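Long-range contacts in PcyX_EBK42635 (Marine metagenome, PDB 5OWG), which probably reduces biliverdin to phycoerythrobilin in a four-electron reaction that draws its electrons from ferredoxin: residues L84-G88 with H183-M189; L45-R50 with H61-V67; H77-F81 with N230-F234. All coordinates share one frame; numbering follows the deposited sequence.

Interaction 1: L84-G88 with H183-M189; sequences LTNGG and HEGEAEM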
ATOM      1  N   LEU A  84      -9.088  10.694  -9.122  1.00 43.14           N
ATOM      2  CA  LEU A  84     -10.528  10.678  -8.895  1.00 58.62           C
ATOM      3  C   LEU A  84     -11.379  10.651 -10.164  1.00 67.50           C
ATOM      4  O   LEU A  84     -12.591  10.440 -10.052  1.00 81.47           O
ATOM      5  CB  LEU A  84     -10.920  11.889  -8.042  1.00 57.08           C
ATOM      6  CG  LEU A  84     -10.254  11.948  -6.661  1.00 57.71           C
ATOM      7  CD1 LEU A  84     -10.625  13.232  -5.938  1.00 64.08           C
ATOM      8  CD2 LEU A  84     -10.621  10.738  -5.808  1.00 51.01           C
ATOM      9  N   THR A  85     -10.815  10.868 -11.354  1.00 52.97           N
ATOM     10  CA  THR A  85     -11.550  10.586 -12.584  1.00 68.66           C
ATOM     11  C   THR A  85     -11.238   9.202 -13.137  1.00 66.02           C
ATOM     12  O   THR A  85     -11.822   8.804 -14.150  1.00 65.45           O
ATOM     13  CB  THR A  85     -11.263  11.636 -13.669  1.00 53.80           C
ATOM     14  OG1 THR A  85      -9.870  11.628 -14.006  1.00 57.61           O
ATOM     15  CG2 THR A  85     -11.675  13.028 -13.213  1.00 56.22           C
ATOM     16  N   ASN A  86     -10.335   8.468 -12.497  1.00 61.85           N
ATOM     17  CA  ASN A  86      -9.993   7.116 -12.905  1.00 53.81           C
ATOM     18  C   ASN A  86     -10.873   6.114 -12.173  1.00 71.68           C
ATOM     19  O   ASN A  86     -11.237   6.309 -11.009  1.00 65.85           O
ATOM     20  CB  ASN A  86      -8.518   6.834 -12.616  1.00 63.68           C
ATOM     21  CG  ASN A  86      -8.044   5.519 -13.201  1.00 61.53           C
ATOM     22  OD1 ASN A  86      -8.823   4.581 -13.373  1.00 75.09           O
ATOM     23  ND2 ASN A  86      -6.755   5.445 -13.508  1.00 54.01           N
ATOM     24  N   GLY A  87     -11.217   5.035 -12.871  1.00 79.80           N
ATOM     25  CA  GLY A  87     -12.051   3.995 -12.302  1.00 67.97           C
ATOM     26  C   GLY A  87     -11.300   2.692 -12.129  1.00 53.04           C
ATOM     27  O   GLY A  87     -11.911   1.627 -11.998  1.00 56.02           O
ATOM     28  N   GLY A  88      -9.972   2.766 -12.119  1.00 68.84           N
ATOM     29  CA  GLY A  88      -9.146   1.583 -12.081  1.00 64.35           C
ATOM     30  C   GLY A  88      -9.133   0.909 -10.725  1.00 74.27           C
ATOM     31  O   GLY A  88      -9.645   1.436  -9.732  1.00 66.66           O
ATOM     32  N   HIS A 183      -6.431   5.094 -18.035  1.00 56.85           N
ATOM     33  CA  HIS A 183      -7.812   5.100 -17.567  1.00 53.41           C
ATOM     34  C   HIS A 183      -8.195   6.430 -16.927  1.00 57.54           C
ATOM     35  O   HIS A 183      -9.179   6.500 -16.183  1.00 65.79           O
ATOM     36  CB  HIS A 183      -8.022   3.943 -16.594  1.00 60.32           C
ATOM     37  CG  HIS A 183      -7.847   2.599 -17.228  1.00 70.90           C
ATOM     38  ND1 HIS A 183      -8.836   1.993 -17.973  1.00 57.19           N
ATOM     39  CD2 HIS A 183      -6.789   1.754 -17.249  1.00 71.54           C
ATOM     40  CE1 HIS A 183      -8.398   0.828 -18.418  1.00 69.35           C
ATOM     41  NE2 HIS A 183      -7.159   0.659 -17.993  1.00 65.12           N
ATOM     42  N   GLU A 184      -7.435   7.484 -17.206  1.00 58.24           N
ATOM     43  CA  GLU A 184      -7.766   8.815 -16.719  1.00 65.05           C
ATOM     44  C   GLU A 184      -8.954   9.381 -17.488  1.00 57.47           C
ATOM     45  O   GLU A 184      -8.942   9.429 -18.723  1.00 72.09           O
ATOM     46  CB  GLU A 184      -6.552   9.729 -16.870  1.00 61.89           C
ATOM     47  CG  GLU A 184      -6.718  11.120 -16.290  1.00 52.84           C
ATOM     48  CD  GLU A 184      -5.581  12.042 -16.684  1.00 58.20           C
ATOM     49  OE1 GLU A 184      -5.492  12.399 -17.879  1.00 64.90           O
ATOM     50  OE2 GLU A 184      -4.769  12.399 -15.805  1.00 50.75           O
ATOM     51  N   GLY A 185      -9.985   9.810 -16.757  1.00 65.22           N
ATOM     52  CA  GLY A 185     -11.150  10.427 -17.356  1.00 58.82           C
ATOM     53  C   GLY A 185     -12.294   9.488 -17.671  1.00 62.88           C
ATOM     54  O   GLY A 185     -13.362   9.957 -18.084  1.00 68.86           O
ATOM     55  N   GLU A 186     -12.114   8.183 -17.489  1.00 55.23           N
ATOM     56  CA  GLU A 186     -13.137   7.201 -17.825  1.00 58.01           C
ATOM     57  C   GLU A 186     -14.225   7.077 -16.765  1.00 75.95           C
ATOM     58  O   GLU A 186     -15.061   6.173 -16.873  1.00 72.47           O
ATOM     59  CB  GLU A 186     -12.491   5.832 -18.039  1.00 56.58           C
ATOM     60  CG  GLU A 186     -12.081   5.139 -16.753  1.00 64.33           C
ATOM     61  CD  GLU A 186     -11.360   3.837 -17.010  1.00 79.58           C
ATOM     62  OE1 GLU A 186     -10.998   3.576 -18.177  1.00 61.45           O
ATOM     63  OE2 GLU A 186     -11.153   3.070 -16.046  1.00 74.29           O
ATOM     64  N   ALA A 187     -14.233   7.936 -15.747  1.00 65.17           N
ATOM     65  CA  ALA A 187     -15.199   7.808 -14.665  1.00 66.66           C
ATOM     66  C   ALA A 187     -15.587   9.188 -14.154  1.00 61.11           C
ATOM     67  O   ALA A 187     -14.910  10.186 -14.419  1.00 66.56           O
ATOM     68  CB  ALA A 187     -14.645   6.957 -13.515  1.00 71.11           C
ATOM     69  N   GLU A 188     -16.692   9.226 -13.415  1.00 68.38           N
ATOM     70  CA  GLU A 188     -17.174  10.452 -12.795  1.00 79.24           C
ATOM     71  C   GLU A 188     -16.664  10.542 -11.362  1.00 87.38           C
ATOM     72  O   GLU A 188     -16.618   9.541 -10.643  1.00 82.90           O
ATOM     73  CB  GLU A 188     -18.704  10.501 -12.816  1.00 91.33           C
ATOM     74  CG  GLU A 188     -19.320  11.737 -12.164  1.00102.42           C
ATOM     75  CD  GLU A 188     -18.881  13.034 -12.819  1.00106.77           C
ATOM     76  OE1 GLU A 188     -17.672  13.344 -12.787  1.00 99.86           O
ATOM     77  OE2 GLU A 188     -19.748  13.743 -13.370  1.00106.46           O
ATOM     78  N   MET A 189     -16.295  11.757 -10.952  1.00 87.52           N
ATOM     79  CA  MET A 189     -15.616  11.946  -9.673  1.00 92.11           C
ATOM     80  C   MET A 189     -16.418  11.356  -8.517  1.00 91.10           C
ATOM     81  O   MET A 189     -15.884  10.598  -7.699  1.00 88.45           O
ATOM     82  CB  MET A 189     -15.362  13.437  -9.439  1.00 90.64           C
ATOM     83  CG  MET A 189     -14.017  13.744  -8.803  1.00 95.46           C
ATOM     84  SD  MET A 189     -13.798  15.501  -8.460  1.00 93.26           S
ATOM     85  CE  MET A 189     -12.362  15.868  -9.466  1.00 88.41           C
TER

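Interaction 2: L45-R50 with H61-V67; sequences LGWVNR and HLDVVDV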
ATOM      1  N   LEU A  45      10.561   2.367  17.089  1.00 66.61           N
ATOM      2  CA  LEU A  45       9.610   1.301  16.808  1.00 61.59           C
ATOM      3  C   LEU A  45       9.825   0.673  15.437  1.00 45.74           C
ATOM      4  O   LEU A  45       8.995  -0.132  15.001  1.00 40.32           O
ATOM      5  CB  LEU A  45       8.180   1.837  16.911  1.00 46.08           C
ATOM      6  CG  LEU A  45       7.802   2.433  18.268  1.00 58.56           C
ATOM      7  CD1 LEU A  45       6.560   3.301  18.143  1.00 66.32           C
ATOM      8  CD2 LEU A  45       7.587   1.330  19.293  1.00 53.45           C
ATOM      9  N   GLY A  46      10.914   1.018  14.759  1.00 52.91           N
ATOM     10  CA  GLY A  46      11.127   0.521  13.405  1.00 60.79           C
ATOM     11  C   GLY A  46       9.959   0.785  12.487  1.00 48.25           C
ATOM     12  O   GLY A  46       9.644  -0.042  11.621  1.00 48.37           O
ATOM     13  N   TRP A  47       9.300   1.930  12.655  1.00 54.28           N
ATOM     14  CA  TRP A  47       8.125   2.290  11.874  1.00 64.17           C
ATOM     15  C   TRP A  47       8.525   3.328  10.834  1.00 43.55           C
ATOM     16  O   TRP A  47       9.006   4.411  11.187  1.00 49.61           O
ATOM     17  CB  TRP A  47       7.022   2.837  12.781  1.00 63.61           C
ATOM     18  CG  TRP A  47       5.613   2.568  12.318  1.00 47.07           C
ATOM     19  CD1 TRP A  47       5.223   1.906  11.188  1.00 39.44           C
ATOM     20  CD2 TRP A  47       4.406   2.961  12.986  1.00 46.87           C
ATOM     21  NE1 TRP A  47       3.850   1.858  11.116  1.00 37.68           N
ATOM     22  CE2 TRP A  47       3.326   2.502  12.206  1.00 53.54           C
ATOM     23  CE3 TRP A  47       4.135   3.655  14.171  1.00 54.79           C
ATOM     24  CZ2 TRP A  47       1.998   2.715  12.570  1.00 53.83           C
ATOM     25  CZ3 TRP A  47       2.816   3.866  14.531  1.00 61.02           C
ATOM     26  CH2 TRP A  47       1.764   3.397  13.732  1.00 62.00           C
ATOM     27  N   VAL A  48       8.336   2.995   9.560  1.00 50.68           N
ATOM     28  CA  VAL A  48       8.576   3.916   8.457  1.00 53.24           C
ATOM     29  C   VAL A  48       7.311   3.977   7.615  1.00 41.54           C
ATOM     30  O   VAL A  48       6.757   2.936   7.245  1.00 45.62           O
ATOM     31  CB  VAL A  48       9.780   3.487   7.596  1.00 55.28           C
ATOM     32  CG1 VAL A  48       9.960   4.428   6.414  1.00 62.13           C
ATOM     33  CG2 VAL A  48      11.047   3.454   8.436  1.00 60.82           C
ATOM     34  N   ASN A  49       6.860   5.192   7.314  1.00 42.42           N
ATOM     35  CA  ASN A  49       5.670   5.401   6.499  1.00 53.87           C
ATOM     36  C   ASN A  49       5.975   6.490   5.486  1.00 49.29           C
ATOM     37  O   ASN A  49       6.355   7.603   5.863  1.00 50.57           O
ATOM     38  CB  ASN A  49       4.462   5.781   7.362  1.00 47.18           C
ATOM     39  CG  ASN A  49       3.797   4.575   7.998  1.00 50.76           C
ATOM     40  OD1 ASN A  49       2.972   3.909   7.370  1.00 37.72           O
ATOM     41  ND2 ASN A  49       4.149   4.288   9.246  1.00 47.29           N
ATOM     42  N   ARG A  50       5.809   6.171   4.204  1.00 44.54           N
ATOM     43  CA  ARG A  50       6.181   7.067   3.122  1.00 45.48           C
ATOM     44  C   ARG A  50       5.084   7.060   2.071  1.00 47.71           C
ATOM     45  O   ARG A  50       4.498   6.011   1.787  1.00 37.62           O
ATOM     46  CB  ARG A  50       7.514   6.639   2.502  1.00 47.12           C
ATOM     47  CG  ARG A  50       8.674   6.691   3.479  1.00 45.36           C
ATOM     48  CD  ARG A  50       9.935   6.110   2.872  1.00 46.15           C
ATOM     49  NE  ARG A  50      10.465   6.952   1.806  1.00 68.23           N
ATOM     50  CZ  ARG A  50      11.461   6.600   0.999  1.00 61.27           C
ATOM     51  NH1 ARG A  50      12.036   5.412   1.127  1.00 52.36           N
ATOM     52  NH2 ARG A  50      11.877   7.434   0.058  1.00 64.12           N
ATOM     53  N   HIS A  61       1.265   4.498  -0.788  1.00 31.08           N
ATOM     54  CA  HIS A  61       1.645   4.507   0.621  1.00 35.85           C
ATOM     55  C   HIS A  61       2.440   3.253   0.942  1.00 31.57           C
ATOM     56  O   HIS A  61       1.947   2.138   0.744  1.00 40.00           O
ATOM     57  CB  HIS A  61       0.397   4.600   1.506  1.00 37.48           C
ATOM     58  CG  HIS A  61       0.680   4.529   2.974  1.00 44.81           C
ATOM     59  ND1 HIS A  61      -0.263   4.118   3.890  1.00 42.33           N
ATOM     60  CD2 HIS A  61       1.793   4.826   3.686  1.00 49.38           C
ATOM     61  CE1 HIS A  61       0.257   4.159   5.104  1.00 49.78           C
ATOM     62  NE2 HIS A  61       1.504   4.586   5.009  1.00 47.24           N
ATOM     63  N   LEU A  62       3.658   3.435   1.448  1.00 44.10           N
ATOM     64  CA  LEU A  62       4.516   2.332   1.866  1.00 50.37           C
ATOM     65  C   LEU A  62       4.642   2.360   3.382  1.00 47.81           C
ATOM     66  O   LEU A  62       5.182   3.317   3.947  1.00 50.45           O
ATOM     67  CB  LEU A  62       5.896   2.423   1.213  1.00 44.85           C
ATOM     68  CG  LEU A  62       6.885   1.321   1.612  1.00 39.00           C
ATOM     69  CD1 LEU A  62       6.447  -0.027   1.053  1.00 39.66           C
ATOM     70  CD2 LEU A  62       8.295   1.665   1.159  1.00 53.72           C
ATOM     71  N   ASP A  63       4.149   1.308   4.031  1.00 51.69           N
ATOM     72  CA  ASP A  63       4.190   1.170   5.481  1.00 40.80           C
ATOM     73  C   ASP A  63       5.043  -0.042   5.826  1.00 41.55           C
ATOM     74  O   ASP A  63       4.679  -1.174   5.489  1.00 49.60           O
ATOM     75  CB  ASP A  63       2.779   1.019   6.050  1.00 50.54           C
ATOM     76  CG  ASP A  63       2.777   0.542   7.487  1.00 47.81           C
ATOM     77  OD1 ASP A  63       3.711   0.899   8.235  1.00 45.56           O
ATOM     78  OD2 ASP A  63       1.848  -0.201   7.864  1.00 50.01           O
ATOM     79  N   VAL A  64       6.169   0.195   6.497  1.00 38.22           N
ATOM     80  CA  VAL A  64       7.131  -0.852   6.827  1.00 56.94           C
ATOM     81  C   VAL A  64       7.392  -0.818   8.325  1.00 54.47           C
ATOM     82  O   VAL A  64       7.698   0.244   8.882  1.00 49.99           O
ATOM     83  CB  VAL A  64       8.452  -0.683   6.051  1.00 56.85           C
ATOM     84  CG1 VAL A  64       9.442  -1.795   6.402  1.00 52.31           C
ATOM     85  CG2 VAL A  64       8.188  -0.665   4.558  1.00 55.11           C
ATOM     86  N   VAL A  65       7.277  -1.975   8.971  1.00 44.44           N
ATOM     87  CA  VAL A  65       7.599  -2.133  10.386  1.00 60.12           C
ATOM     88  C   VAL A  65       8.770  -3.103  10.475  1.00 47.06           C
ATOM     89  O   VAL A  65       8.611  -4.303  10.218  1.00 49.29           O
ATOM     90  CB  VAL A  65       6.403  -2.640  11.202  1.00 52.58           C
ATOM     91  CG1 VAL A  65       6.770  -2.745  12.677  1.00 61.82           C
ATOM     92  CG2 VAL A  65       5.200  -1.728  11.016  1.00 40.49           C
ATOM     93  N   ASP A  66       9.940  -2.587  10.839  1.00 47.36           N
ATOM     94  CA  ASP A  66      11.159  -3.386  10.964  1.00 62.14           C
ATOM     95  C   ASP A  66      11.445  -3.565  12.455  1.00 67.98           C
ATOM     96  O   ASP A  66      12.109  -2.735  13.080  1.00 57.69           O
ATOM     97  CB  ASP A  66      12.325  -2.714  10.236  1.00 66.27           C
ATOM     98  CG  ASP A  66      13.549  -3.607  10.142  1.00 70.05           C
ATOM     99  OD1 ASP A  66      13.855  -4.311  11.126  1.00 72.73           O
ATOM    100  OD2 ASP A  66      14.204  -3.607   9.078  1.00 73.51           O
ATOM    101  N   VAL A  67      10.939  -4.662  13.023  1.00 65.51           N
ATOM    102  CA  VAL A  67      11.133  -4.957  14.440  1.00 75.48           C
ATOM    103  C   VAL A  67      11.666  -6.375  14.608  1.00 83.43           C
ATOM    104  O   VAL A  67      10.956  -7.271  15.076  1.00 82.98           O
ATOM    105  CB  VAL A  67       9.826  -4.754  15.233  1.00 68.41           C
ATOM    106  CG1 VAL A  67       9.444  -3.280  15.259  1.00 69.44           C
ATOM    107  CG2 VAL A  67       8.687  -5.574  14.640  1.00 66.62           C
TER

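Interaction 3: H77-F81 with N230-F234; sequences HLCLF and NLFPF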
ATOM      1  N   HIS A  77       3.334  -2.920   4.086  1.00 43.38           N
ATOM      2  CA  HIS A  77       2.042  -2.655   3.475  1.00 50.96           C
ATOM      3  C   HIS A  77       2.241  -1.637   2.366  1.00 36.85           C
ATOM      4  O   HIS A  77       2.944  -0.640   2.551  1.00 34.45           O
ATOM      5  CB  HIS A  77       1.035  -2.141   4.513  1.00 42.96           C
ATOM      6  CG  HIS A  77      -0.186  -1.512   3.920  1.00 33.41           C
ATOM      7  ND1 HIS A  77      -1.316  -2.236   3.605  1.00 53.14           N
ATOM      8  CD2 HIS A  77      -0.460  -0.226   3.594  1.00 47.54           C
ATOM      9  CE1 HIS A  77      -2.231  -1.424   3.106  1.00 54.73           C
ATOM     10  NE2 HIS A  77      -1.737  -0.200   3.088  1.00 56.44           N
ATOM     11  N   LEU A  78       1.637  -1.900   1.210  1.00 42.99           N
ATOM     12  CA  LEU A  78       1.792  -1.039   0.044  1.00 37.20           C
ATOM     13  C   LEU A  78       0.456  -0.960  -0.676  1.00 39.26           C
ATOM     14  O   LEU A  78      -0.101  -1.990  -1.068  1.00 38.24           O
ATOM     15  CB  LEU A  78       2.887  -1.565  -0.891  1.00 45.61           C
ATOM     16  CG  LEU A  78       3.175  -0.729  -2.142  1.00 43.75           C
ATOM     17  CD1 LEU A  78       3.716   0.649  -1.783  1.00 38.16           C
ATOM     18  CD2 LEU A  78       4.150  -1.455  -3.050  1.00 45.92           C
ATOM     19  N   CYS A  79      -0.049   0.260  -0.849  1.00 42.28           N
ATOM     20  CA  CYS A  79      -1.347   0.479  -1.468  1.00 32.12           C
ATOM     21  C   CYS A  79      -1.264   1.684  -2.391  1.00 39.66           C
ATOM     22  O   CYS A  79      -0.580   2.667  -2.094  1.00 39.83           O
ATOM     23  CB  CYS A  79      -2.443   0.711  -0.423  1.00 37.49           C
ATOM     24  SG  CYS A  79      -4.096   0.728  -1.118  1.00 55.02           S
ATOM     25  N   LEU A  80      -1.973   1.599  -3.517  1.00 51.27           N
ATOM     26  CA  LEU A  80      -2.019   2.675  -4.501  1.00 56.13           C
ATOM     27  C   LEU A  80      -3.467   2.961  -4.869  1.00 42.51           C
ATOM     28  O   LEU A  80      -4.177   2.068  -5.342  1.00 50.03           O
ATOM     29  CB  LEU A  80      -1.222   2.315  -5.759  1.00 50.20           C
ATOM     30  CG  LEU A  80       0.250   2.732  -5.816  1.00 40.89           C
ATOM     31  CD1 LEU A  80       1.109   1.875  -4.901  1.00 33.91           C
ATOM     32  CD2 LEU A  80       0.769   2.674  -7.249  1.00 49.55           C
ATOM     33  N   PHE A  81      -3.900   4.209  -4.657  1.00 34.18           N
ATOM     34  CA  PHE A  81      -5.210   4.671  -5.102  1.00 28.20           C
ATOM     35  C   PHE A  81      -5.059   5.524  -6.355  1.00 43.68           C
ATOM     36  O   PHE A  81      -4.253   6.464  -6.353  1.00 44.69           O
ATOM     37  CB  PHE A  81      -5.894   5.492  -4.012  1.00 53.05           C
ATOM     38  CG  PHE A  81      -6.469   4.671  -2.892  1.00 51.03           C
ATOM     39  CD1 PHE A  81      -7.705   4.059  -3.028  1.00 52.01           C
ATOM     40  CD2 PHE A  81      -5.789   4.535  -1.695  1.00 50.35           C
ATOM     41  CE1 PHE A  81      -8.242   3.313  -1.997  1.00 58.92           C
ATOM     42  CE2 PHE A  81      -6.323   3.791  -0.658  1.00 52.37           C
ATOM     43  CZ  PHE A  81      -7.550   3.178  -0.811  1.00 52.31           C
ATOM     44  N   ASN A 230      -4.380   7.710   8.606  1.00 44.07           N
ATOM     45  CA  ASN A 230      -3.234   7.705   7.704  1.00 40.88           C
ATOM     46  C   ASN A 230      -3.004   6.342   7.063  1.00 36.32           C
ATOM     47  O   ASN A 230      -1.879   6.050   6.638  1.00 47.11           O
ATOM     48  CB  ASN A 230      -1.969   8.139   8.453  1.00 36.55           C
ATOM     49  CG  ASN A 230      -1.964   9.618   8.775  1.00 54.92           C
ATOM     50  OD1 ASN A 230      -2.329  10.024   9.879  1.00 45.11           O
ATOM     51  ND2 ASN A 230      -1.554  10.434   7.809  1.00 40.66           N
ATOM     52  N   LEU A 231      -4.034   5.504   6.983  1.00 40.46           N
ATOM     53  CA  LEU A 231      -3.915   4.181   6.382  1.00 51.89           C
ATOM     54  C   LEU A 231      -4.735   4.077   5.104  1.00 42.96           C
ATOM     55  O   LEU A 231      -4.168   3.845   4.031  1.00 56.32           O
ATOM     56  CB  LEU A 231      -4.341   3.117   7.402  1.00 48.52           C
ATOM     57  CG  LEU A 231      -4.512   1.706   6.842  1.00 54.39           C
ATOM     58  CD1 LEU A 231      -3.290   1.276   6.041  1.00 47.03           C
ATOM     59  CD2 LEU A 231      -4.804   0.711   7.951  1.00 66.86           C
ATOM     60  N   PHE A 232      -6.052   4.239   5.185  1.00 47.24           N
ATOM     61  CA  PHE A 232      -6.914   4.375   4.012  1.00 57.93           C
ATOM     62  C   PHE A 232      -7.782   5.608   4.217  1.00 42.69           C
ATOM     63  O   PHE A 232      -8.987   5.505   4.481  1.00 49.08           O
ATOM     64  CB  PHE A 232      -7.760   3.122   3.791  1.00 58.50           C
ATOM     65  CG  PHE A 232      -6.949   1.892   3.524  1.00 57.98           C
ATOM     66  CD1 PHE A 232      -6.266   1.745   2.330  1.00 65.93           C
ATOM     67  CD2 PHE A 232      -6.870   0.882   4.463  1.00 65.68           C
ATOM     68  CE1 PHE A 232      -5.511   0.617   2.084  1.00 64.82           C
ATOM     69  CE2 PHE A 232      -6.111  -0.243   4.226  1.00 62.81           C
ATOM     70  CZ  PHE A 232      -5.437  -0.379   3.032  1.00 72.36           C
ATOM     71  N   PRO A 233      -7.196   6.796   4.107  1.00 47.99           N
ATOM     72  CA  PRO A 233      -7.957   8.017   4.379  1.00 54.57           C
ATOM     73  C   PRO A 233      -9.090   8.202   3.386  1.00 69.98           C
ATOM     74  O   PRO A 233      -9.009   7.793   2.225  1.00 59.68           O
ATOM     75  CB  PRO A 233      -6.912   9.134   4.235  1.00 54.94           C
ATOM     76  CG  PRO A 233      -5.583   8.446   4.287  1.00 59.13           C
ATOM     77  CD  PRO A 233      -5.813   7.095   3.701  1.00 52.67           C
ATOM     78  N   PHE A 234     -10.162   8.822   3.865  1.00 69.72           N
ATOM     79  CA  PHE A 234     -11.264   9.198   3.000  1.00 72.80           C
ATOM     80  C   PHE A 234     -10.965  10.538   2.338  1.00 69.41           C
ATOM     81  O   PHE A 234     -10.211  11.361   2.863  1.00 60.34           O
ATOM     82  CB  PHE A 234     -12.566   9.281   3.794  1.00 81.92           C
ATOM     83  CG  PHE A 234     -12.943   7.994   4.469  1.00 80.64           C
ATOM     84  CD1 PHE A 234     -13.682   7.034   3.797  1.00 84.29           C
ATOM     85  CD2 PHE A 234     -12.561   7.743   5.776  1.00 68.70           C
ATOM     86  CE1 PHE A 234     -14.030   5.850   4.415  1.00 80.19           C
ATOM     87  CE2 PHE A 234     -12.906   6.560   6.399  1.00 78.83           C
ATOM     88  CZ  PHE A 234     -13.642   5.611   5.717  1.00 87.37           C
TER

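Interaction 1: L84-G88 with H183-M189
The amide of Asn-86 lies across the base of His-183, amide and imidazole planes 33° apart. Its CG sits 3.3 Å from the carbonyl O of His-183, while OD1 comes within 3.4 Å of His-183 CB, so the amide packs mainly on the backbone carbonyl and CB, with OD1 oblique to the ring. With CG anti to the backbone N (chi1 -172°), the amide end is brought up to His-183. The same carbonyl O receives a CA-H...O contact from Asn-86. Asn-86 OD1 also turns back to Gly-88 N in what fits an Asx turn, although the modelled separation is too short to be taken literally.

The imidazole of His-183 is held in turn by Glu-186. ND1 donates to Glu-186 OE1 over 2.7 Å, the acceptor lying in the ring plane and met on the syn side of the carboxylate. The other oxygen, OE2, bonds to His-117, so one carboxylate spans two histidines whose rings also meet.

Thr-85 faces the bend of the other loop. Its carbonyl O takes two weak bonds, from Ala-187 N at 3.0 Å and from Gly-185 N at 3.3 Å. A third weak bond runs from Gly-185 N to Thr-85 OG1, which stands between its own backbone N and carbonyl carbon (chi1 61°). At the far end, Leu-84 CB rests 3.7 Å from Met-189 CG, and Met-189 CA-H points almost straight at Leu-84 O; the Leu-84 side chain continues onto Ile-193 and Gln-196 of helix 189-204.

This is a loop-to-loop contact at the protein surface, built round a type II beta turn from His-183 to Glu-186 with glycine, Gly-185, in its third position as is usual for that turn.

Interaction 2: L45-R50 with H61-V67
Trp-47 sets the CD1 corner of its indole against Val-65, CD1 lying 3.6 Å from CG2, in a non-hydrogen-bonded pair of the antiparallel hairpin formed by strands 47-53 and 57-67. From the same edge NE1 makes a weak bond to Asp-63 OD1 at 3.0 Å; the oxygen lies near the ring plane, but the carboxylate is turned 56° from it. One indole face carries Asn-49 ND2, which sits above the rim and donates to Phe-40 O.

The other end of that amide grips His-61: NE2 donates to Asn-49 OD1 over 2.9 Å, arriving on a lone pair in the carbonyl plane. Asn-49 and Asp-63 run side by side, their flat groups only 18° apart, which brings Asn-49 OD1 within 3.2 Å of Asp-63 OD1, two acceptors; the bonds from His-61 and, weakly, from Trp-47 probably ease their repulsion. Phe-226 of helix 220-229 packs on Trp-47, Asn-49 and Asp-63 and covers part of this mixed face.

Val-48, Val-64, Arg-50 and Leu-62 occupy the reverse face, where helix 14-28 meets the last three and Arg-50 NE reaches Glu-31 in a salt bridge to the neighbouring edge strand. Backbone bonds join Val-48 to Val-64 and Arg-50 to Leu-62 in both directions. Just before the strand begins, in the loop at Gly-46, its carbonyl O already accepts from Asp-66 N at 2.7 Å.

Interaction 3: H77-F81 with N230-F234
Phe-232 pushes its ring toward His-77, Cys-79 and Phe-81, three residues on one face of the central antiparallel sheet in the alpha/beta/alpha sandwich of the bilin reductase family. No hydrogen bond crosses this buried contact.

The aromatic contacts come at both ends of the strand segment. Phe-232 CZ approaches His-77 CE1 to 3.4 Å in an oblique meeting, the ring planes at 81°, and its CD1 meets Phe-81 CE2 at 3.6 Å, edge against edge. Phe-232 CG lies anti to its carbonyl carbon (chi1 -62°), which carries the phenyl out from its loop and toward the strand.

Between them comes the sulfur: Cys-79 SG touches the rim at CE1, 3.5 Å away and essentially in the ring plane.

Aliphatic packing comes from Leu-231, whose CD1 approaches His-77 NE2 obliquely at 3.6 Å and, within its own loop, sits 3.7 Å above one face of the Phe-232 ring, offset toward the rim.

Polar bonds lead outward. Phe-232 O accepts from Gln-204 of helix 189-204. On the sheet face that in relatives of known structure lines the bilin pocket, a histidine-aspartate pairing joins His-77 ND1 to Asp-94 OD1 of the next strand.

Overall arrangement
From the N terminus, interaction 2 comes first and closes locally: 45-50 and 61-67 are two arms of one hairpin, with a short connection between them. Strand 73-82 follows and opens interaction 3 at 77-81. Interaction 1 then opens at 84-88, in the loop leading to strand 90-96, and closes at 183-189, before helix 189-204. Only after helix 220-229 does the loop 230-234 fold back on strand 73-82 and complete interaction 3, which thus encloses interaction 1 without crossing it. Strands 57-67 and 73-82 are sheet neighbours, so interactions 2 and 3 touch, for instance through Asp-63 O and His-77 N. Interactions 1 and 2 lie on opposite sides of the chain's centre, their centres about 30 Å apart.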